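Local coordinates for uncharacterized protein (Clostridium leptum, PDB 4PW1), which is of unknown function but has an unusual fold, a nine-stranded antiparallel beta sheet surrounded by alpha-helices, at residues B[43-55]-B[63-75]. Numbering follows the deposited sequence.
Sequences EEEIVSFAANSVR and TDEELYPLIKFRY
Tyr68 lies across helix 44-58, and its side chain, followed outward from CB through the ring, combines an apolar face contact with a polar tip. Six ring carbons share one partner: Val47 CG1 stands 3.6 Å from the ring centroid and 2° off the normal, a nearly ideal CH-pi contact over one face. That methyl is placed there by a chi1 of 176°, which sets it opposite the backbone N. CE1 of Tyr68 comes within 4.2 Å of Ala51 CB. At the tip, Tyr68 OH donates to Glu44 OE2 (2.7 Å), reaching the carboxylate on its anti side, somewhat out of the carboxylate plane, while Ser48 CB packs against the same hydroxyl.

One turn earlier, Asp64 OD1 accepts from both Arg55 NH1 (3.0 Å) and Arg55 NH2 (2.8 Å), an end-on salt bridge to a single oxygen. OD1 lies in the guanidinium plane, and Arg55 NH2 also donates to Asn52 OD1, which helps fix the group's rotation. Ile71 CD1 and Leu67 CD1 both pack on Ala51 CB; farther along, Ile46 CG2 covers one Phe73 face, 3.8 Å from the centroid. Phe49, Asn52 and Ser53 touch helix 173-190, Ala50 meets strand 95-103, and Ile71 and Phe73 rest on strand 80-89.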
loop_
_atom_site.group_PDB
_atom_site.type_symbol
_atom_site.label_atom_id
_atom_site.label_comp_id
_atom_site.label_asym_id
_atom_site.label_seq_id
_atom_site.Cartn_x
_atom_site.Cartn_y
_atom_site.Cartn_z
ATOM N N GLU B 43 -14.092 22.727 13.925
ATOM C CA GLU B 43 -13.603 22.940 15.269
ATOM C C GLU B 43 -12.432 23.893 15.150
ATOM O O GLU B 43 -11.381 23.566 14.565
ATOM C CB GLU B 43 -13.129 21.604 15.864
ATOM C CG GLU B 43 -14.259 20.615 16.098
ATOM C CD GLU B 43 -13.767 19.167 16.226
ATOM O OE1 GLU B 43 -13.109 18.640 15.297
ATOM O OE2 GLU B 43 -13.992 18.587 17.286
ATOM N N GLU B 44 -12.574 25.062 15.751
ATOM C CA GLU B 44 -11.648 26.169 15.499
ATOM C C GLU B 44 -10.200 25.909 15.864
ATOM O O GLU B 44 -9.292 26.342 15.146
ATOM C CB GLU B 44 -12.126 27.475 16.167
ATOM C CG GLU B 44 -11.502 28.702 15.529
ATOM C CD GLU B 44 -10.120 29.011 16.115
ATOM O OE1 GLU B 44 -9.894 28.583 17.248
ATOM O OE2 GLU B 44 -9.253 29.612 15.451
ATOM N N GLU B 45 -9.973 25.202 16.956
ATOM C CA GLU B 45 -8.603 24.873 17.374
ATOM C C GLU B 45 -7.915 23.955 16.371
ATOM O O GLU B 45 -6.681 24.010 16.195
ATOM C CB GLU B 45 -8.600 24.182 18.734
ATOM C CG GLU B 45 -9.065 25.106 19.852
ATOM C CD GLU B 45 -8.368 24.821 21.169
ATOM O OE1 GLU B 45 -7.328 25.481 21.493
ATOM O OE2 GLU B 45 -8.859 23.914 21.855
ATOM N N ILE B 46 -8.699 23.099 15.730
ATOM C CA ILE B 46 -8.119 22.221 14.731
ATOM C C ILE B 46 -7.803 23.020 13.480
ATOM O O ILE B 46 -6.713 22.878 12.900
ATOM C CB ILE B 46 -9.006 20.993 14.479
ATOM C CG1 ILE B 46 -8.878 20.113 15.736
ATOM C CG2 ILE B 46 -8.512 20.257 13.256
ATOM C CD1 ILE B 46 -9.780 18.924 15.798
ATOM N N VAL B 47 -8.711 23.914 13.112
ATOM C CA VAL B 47 -8.480 24.769 11.967
ATOM C C VAL B 47 -7.236 25.650 12.139
ATOM O O VAL B 47 -6.409 25.718 11.261
ATOM C CB VAL B 47 -9.723 25.571 11.608
ATOM C CG1 VAL B 47 -9.421 26.547 10.465
ATOM C CG2 VAL B 47 -10.850 24.621 11.206
ATOM N N SER B 48 -7.091 26.284 13.305
ATOM C CA SER B 48 -5.948 27.104 13.577
ATOM C C SER B 48 -4.666 26.302 13.484
ATOM O O SER B 48 -3.695 26.730 12.853
ATOM C CB SER B 48 -6.105 27.704 14.995
ATOM O OG SER B 48 -4.930 28.368 15.273
ATOM N N PHE B 49 -4.648 25.124 14.106
ATOM C CA PHE B 49 -3.500 24.284 14.028
ATOM C C PHE B 49 -3.157 23.888 12.565
ATOM O O PHE B 49 -1.977 23.864 12.164
ATOM C CB PHE B 49 -3.706 23.029 14.885
ATOM C CG PHE B 49 -2.576 22.041 14.764
ATOM C CD1 PHE B 49 -1.435 22.184 15.511
ATOM C CD2 PHE B 49 -2.667 20.975 13.884
ATOM C CE1 PHE B 49 -0.375 21.294 15.382
ATOM C CE2 PHE B 49 -1.607 20.081 13.746
ATOM C CZ PHE B 49 -0.450 20.239 14.489
ATOM N N ALA B 50 -4.167 23.554 11.778
ATOM C CA ALA B 50 -3.943 23.169 10.381
ATOM C C ALA B 50 -3.388 24.352 9.521
ATOM O O ALA B 50 -2.492 24.162 8.697
ATOM C CB ALA B 50 -5.232 22.646 9.778
ATOM N N ALA B 51 -3.970 25.535 9.668
ATOM C CA ALA B 51 -3.440 26.746 9.013
ATOM C C ALA B 51 -1.956 26.974 9.303
ATOM O O ALA B 51 -1.151 27.225 8.387
ATOM C CB ALA B 51 -4.218 27.975 9.429
ATOM N N ASN B 52 -1.580 26.869 10.575
ATOM C CA ASN B 52 -0.181 26.994 10.946
ATOM C C ASN B 52 0.688 25.813 10.422
ATOM O O ASN B 52 1.843 25.983 10.038
ATOM C CB ASN B 52 -0.099 27.122 12.442
ATOM C CG ASN B 52 -0.510 28.511 12.901
ATOM O OD1 ASN B 52 0.225 29.453 12.716
ATOM N ND2 ASN B 52 -1.665 28.626 13.471
ATOM N N SER B 53 0.131 24.622 10.417
ATOM C CA SER B 53 0.846 23.461 9.833
ATOM C C SER B 53 1.183 23.674 8.358
ATOM O O SER B 53 2.318 23.414 7.917
ATOM C CB SER B 53 0.019 22.207 9.994
ATOM O OG SER B 53 -0.150 21.894 11.378
ATOM N N VAL B 54 0.221 24.186 7.597
ATOM C CA VAL B 54 0.438 24.510 6.194
ATOM C C VAL B 54 1.606 25.488 6.048
ATOM O O VAL B 54 2.549 25.229 5.268
ATOM C CB VAL B 54 -0.829 25.077 5.524
ATOM C CG1 VAL B 54 -0.532 25.622 4.123
ATOM C CG2 VAL B 54 -1.945 24.025 5.482
ATOM N N ARG B 55 1.597 26.589 6.804
ATOM C CA ARG B 55 2.684 27.568 6.692
ATOM C C ARG B 55 4.057 27.064 7.164
ATOM O O ARG B 55 5.079 27.345 6.536
ATOM C CB ARG B 55 2.338 28.871 7.439
ATOM C CG ARG B 55 1.238 29.707 6.791
ATOM C CD ARG B 55 1.139 31.061 7.494
ATOM N NE ARG B 55 0.520 30.891 8.802
ATOM C CZ ARG B 55 -0.789 30.953 9.028
ATOM N NH1 ARG B 55 -1.668 31.136 8.051
ATOM N NH2 ARG B 55 -1.244 30.754 10.241
ATOM N N THR B 63 -2.474 33.471 4.404
ATOM C CA THR B 63 -2.931 33.921 5.716
ATOM C C THR B 63 -4.112 33.081 6.207
ATOM O O THR B 63 -4.718 32.285 5.450
ATOM C CB THR B 63 -3.424 35.361 5.636
ATOM O OG1 THR B 63 -4.567 35.395 4.766
ATOM C CG2 THR B 63 -2.311 36.293 5.100
ATOM N N ASP B 64 -4.468 33.299 7.462
ATOM C CA ASP B 64 -5.615 32.622 8.054
ATOM C C ASP B 64 -6.908 32.980 7.335
ATOM O O ASP B 64 -7.766 32.139 7.112
ATOM C CB ASP B 64 -5.712 32.953 9.559
ATOM C CG ASP B 64 -4.669 32.198 10.385
ATOM O OD1 ASP B 64 -3.988 31.301 9.869
ATOM O OD2 ASP B 64 -4.523 32.467 11.560
ATOM N N GLU B 65 -7.022 34.238 6.953
ATOM C CA GLU B 65 -8.177 34.702 6.215
ATOM C C GLU B 65 -8.329 33.945 4.904
ATOM O O GLU B 65 -9.431 33.570 4.532
ATOM C CB GLU B 65 -8.083 36.210 5.952
ATOM C CG GLU B 65 -9.258 36.674 5.106
ATOM C CD GLU B 65 -9.446 38.184 4.984
ATOM O OE1 GLU B 65 -8.609 38.959 5.480
ATOM O OE2 GLU B 65 -10.459 38.573 4.346
ATOM N N GLU B 66 -7.232 33.648 4.226
ATOM C CA GLU B 66 -7.307 32.823 2.986
ATOM C C GLU B 66 -7.517 31.321 3.269
ATOM O O GLU B 66 -8.240 30.643 2.562
ATOM C CB GLU B 66 -6.033 32.999 2.155
ATOM C CG GLU B 66 -5.657 34.445 1.852
ATOM C CD GLU B 66 -4.265 34.675 1.219
ATOM O OE1 GLU B 66 -3.196 34.354 1.776
ATOM O OE2 GLU B 66 -4.241 35.252 0.129
ATOM N N LEU B 67 -6.892 30.783 4.309
ATOM C CA LEU B 67 -6.989 29.329 4.565
ATOM C C LEU B 67 -8.273 28.894 5.284
ATOM O O LEU B 67 -8.785 27.824 5.003
ATOM C CB LEU B 67 -5.799 28.849 5.388
ATOM C CG LEU B 67 -4.466 29.001 4.646
ATOM C CD1 LEU B 67 -3.343 28.571 5.568
ATOM C CD2 LEU B 67 -4.486 28.186 3.334
ATOM N N TYR B 68 -8.754 29.692 6.248
ATOM C CA TYR B 68 -9.884 29.257 7.107
ATOM C C TYR B 68 -11.090 28.781 6.315
ATOM O O TYR B 68 -11.575 27.700 6.556
ATOM C CB TYR B 68 -10.290 30.369 8.096
ATOM C CG TYR B 68 -9.628 30.235 9.451
ATOM C CD1 TYR B 68 -8.245 30.098 9.566
ATOM C CD2 TYR B 68 -10.384 30.261 10.602
ATOM C CE1 TYR B 68 -7.622 29.974 10.782
ATOM C CE2 TYR B 68 -9.782 30.168 11.843
ATOM C CZ TYR B 68 -8.414 30.039 11.935
ATOM O OH TYR B 68 -7.839 29.904 13.146
ATOM N N PRO B 69 -11.503 29.531 5.286
ATOM C CA PRO B 69 -12.622 29.044 4.509
ATOM C C PRO B 69 -12.385 27.732 3.770
ATOM O O PRO B 69 -13.342 27.095 3.379
ATOM C CB PRO B 69 -12.865 30.159 3.480
ATOM C CG PRO B 69 -12.232 31.390 4.069
ATOM C CD PRO B 69 -11.058 30.876 4.847
ATOM N N LEU B 70 -11.134 27.326 3.584
ATOM C CA LEU B 70 -10.835 26.126 2.802
ATOM C C LEU B 70 -10.529 24.909 3.675
ATOM O O LEU B 70 -10.537 23.778 3.209
ATOM C CB LEU B 70 -9.637 26.382 1.893
ATOM C CG LEU B 70 -9.766 27.574 0.937
ATOM C CD1 LEU B 70 -8.493 27.730 0.140
ATOM C CD2 LEU B 70 -10.943 27.363 0.002
ATOM N N ILE B 71 -10.214 25.130 4.942
ATOM C CA ILE B 71 -9.894 24.013 5.828
ATOM C C ILE B 71 -11.177 23.351 6.364
ATOM O O ILE B 71 -11.688 23.730 7.395
ATOM C CB ILE B 71 -9.016 24.490 6.983
ATOM C CG1 ILE B 71 -7.694 25.012 6.396
ATOM C CG2 ILE B 71 -8.730 23.367 7.961
ATOM C CD1 ILE B 71 -6.824 25.752 7.413
ATOM N N LYS B 72 -11.611 22.288 5.701
ATOM C CA LYS B 72 -12.830 21.581 6.043
ATOM C C LYS B 72 -12.582 20.136 6.451
ATOM O O LYS B 72 -12.628 19.180 5.628
ATOM C CB LYS B 72 -13.801 21.677 4.878
ATOM C CG LYS B 72 -14.273 23.109 4.626
ATOM C CD LYS B 72 -15.441 23.114 3.649
ATOM C CE LYS B 72 -14.941 23.066 2.221
ATOM N NZ LYS B 72 -14.382 24.382 1.802
ATOM N N PHE B 73 -12.293 19.968 7.734
ATOM C CA PHE B 73 -12.112 18.641 8.302
ATOM C C PHE B 73 -13.396 17.846 8.310
ATOM O O PHE B 73 -14.503 18.408 8.424
ATOM C CB PHE B 73 -11.510 18.700 9.705
ATOM C CG PHE B 73 -10.020 18.898 9.711
ATOM C CD1 PHE B 73 -9.462 20.159 9.660
ATOM C CD2 PHE B 73 -9.156 17.786 9.709
ATOM C CE1 PHE B 73 -8.079 20.328 9.667
ATOM C CE2 PHE B 73 -7.792 17.946 9.745
ATOM C CZ PHE B 73 -7.247 19.226 9.716
ATOM N N ARG B 74 -13.235 16.529 8.121
ATOM C CA ARG B 74 -14.334 15.576 8.162
ATOM C C ARG B 74 -14.069 14.591 9.270
ATOM O O ARG B 74 -12.948 14.074 9.407
ATOM C CB ARG B 74 -14.503 14.870 6.820
ATOM C CG ARG B 74 -14.877 15.832 5.708
ATOM C CD ARG B 74 -15.473 15.151 4.487
ATOM N NE ARG B 74 -14.475 14.363 3.803
ATOM C CZ ARG B 74 -13.902 14.679 2.642
ATOM N NH1 ARG B 74 -14.223 15.782 1.972
ATOM N NH2 ARG B 74 -12.998 13.857 2.136
ATOM N N TYR B 75 -15.093 14.402 10.098
ATOM C CA TYR B 75 -15.005 13.661 11.332
ATOM C C TYR B 75 -15.467 12.245 11.133
ATOM O O TYR B 75 -16.496 11.972 10.474
ATOM C CB TYR B 75 -15.905 14.348 12.389
ATOM C CG TYR B 75 -16.106 13.485 13.590
ATOM C CD1 TYR B 75 -15.132 13.404 14.572
ATOM C CD2 TYR B 75 -17.230 12.702 13.723
ATOM C CE1 TYR B 75 -15.289 12.580 15.678
ATOM C CE2 TYR B 75 -17.384 11.865 14.803
ATOM C CZ TYR B 75 -16.391 11.812 15.783
ATOM O OH TYR B 75 -16.569 11.006 16.860
#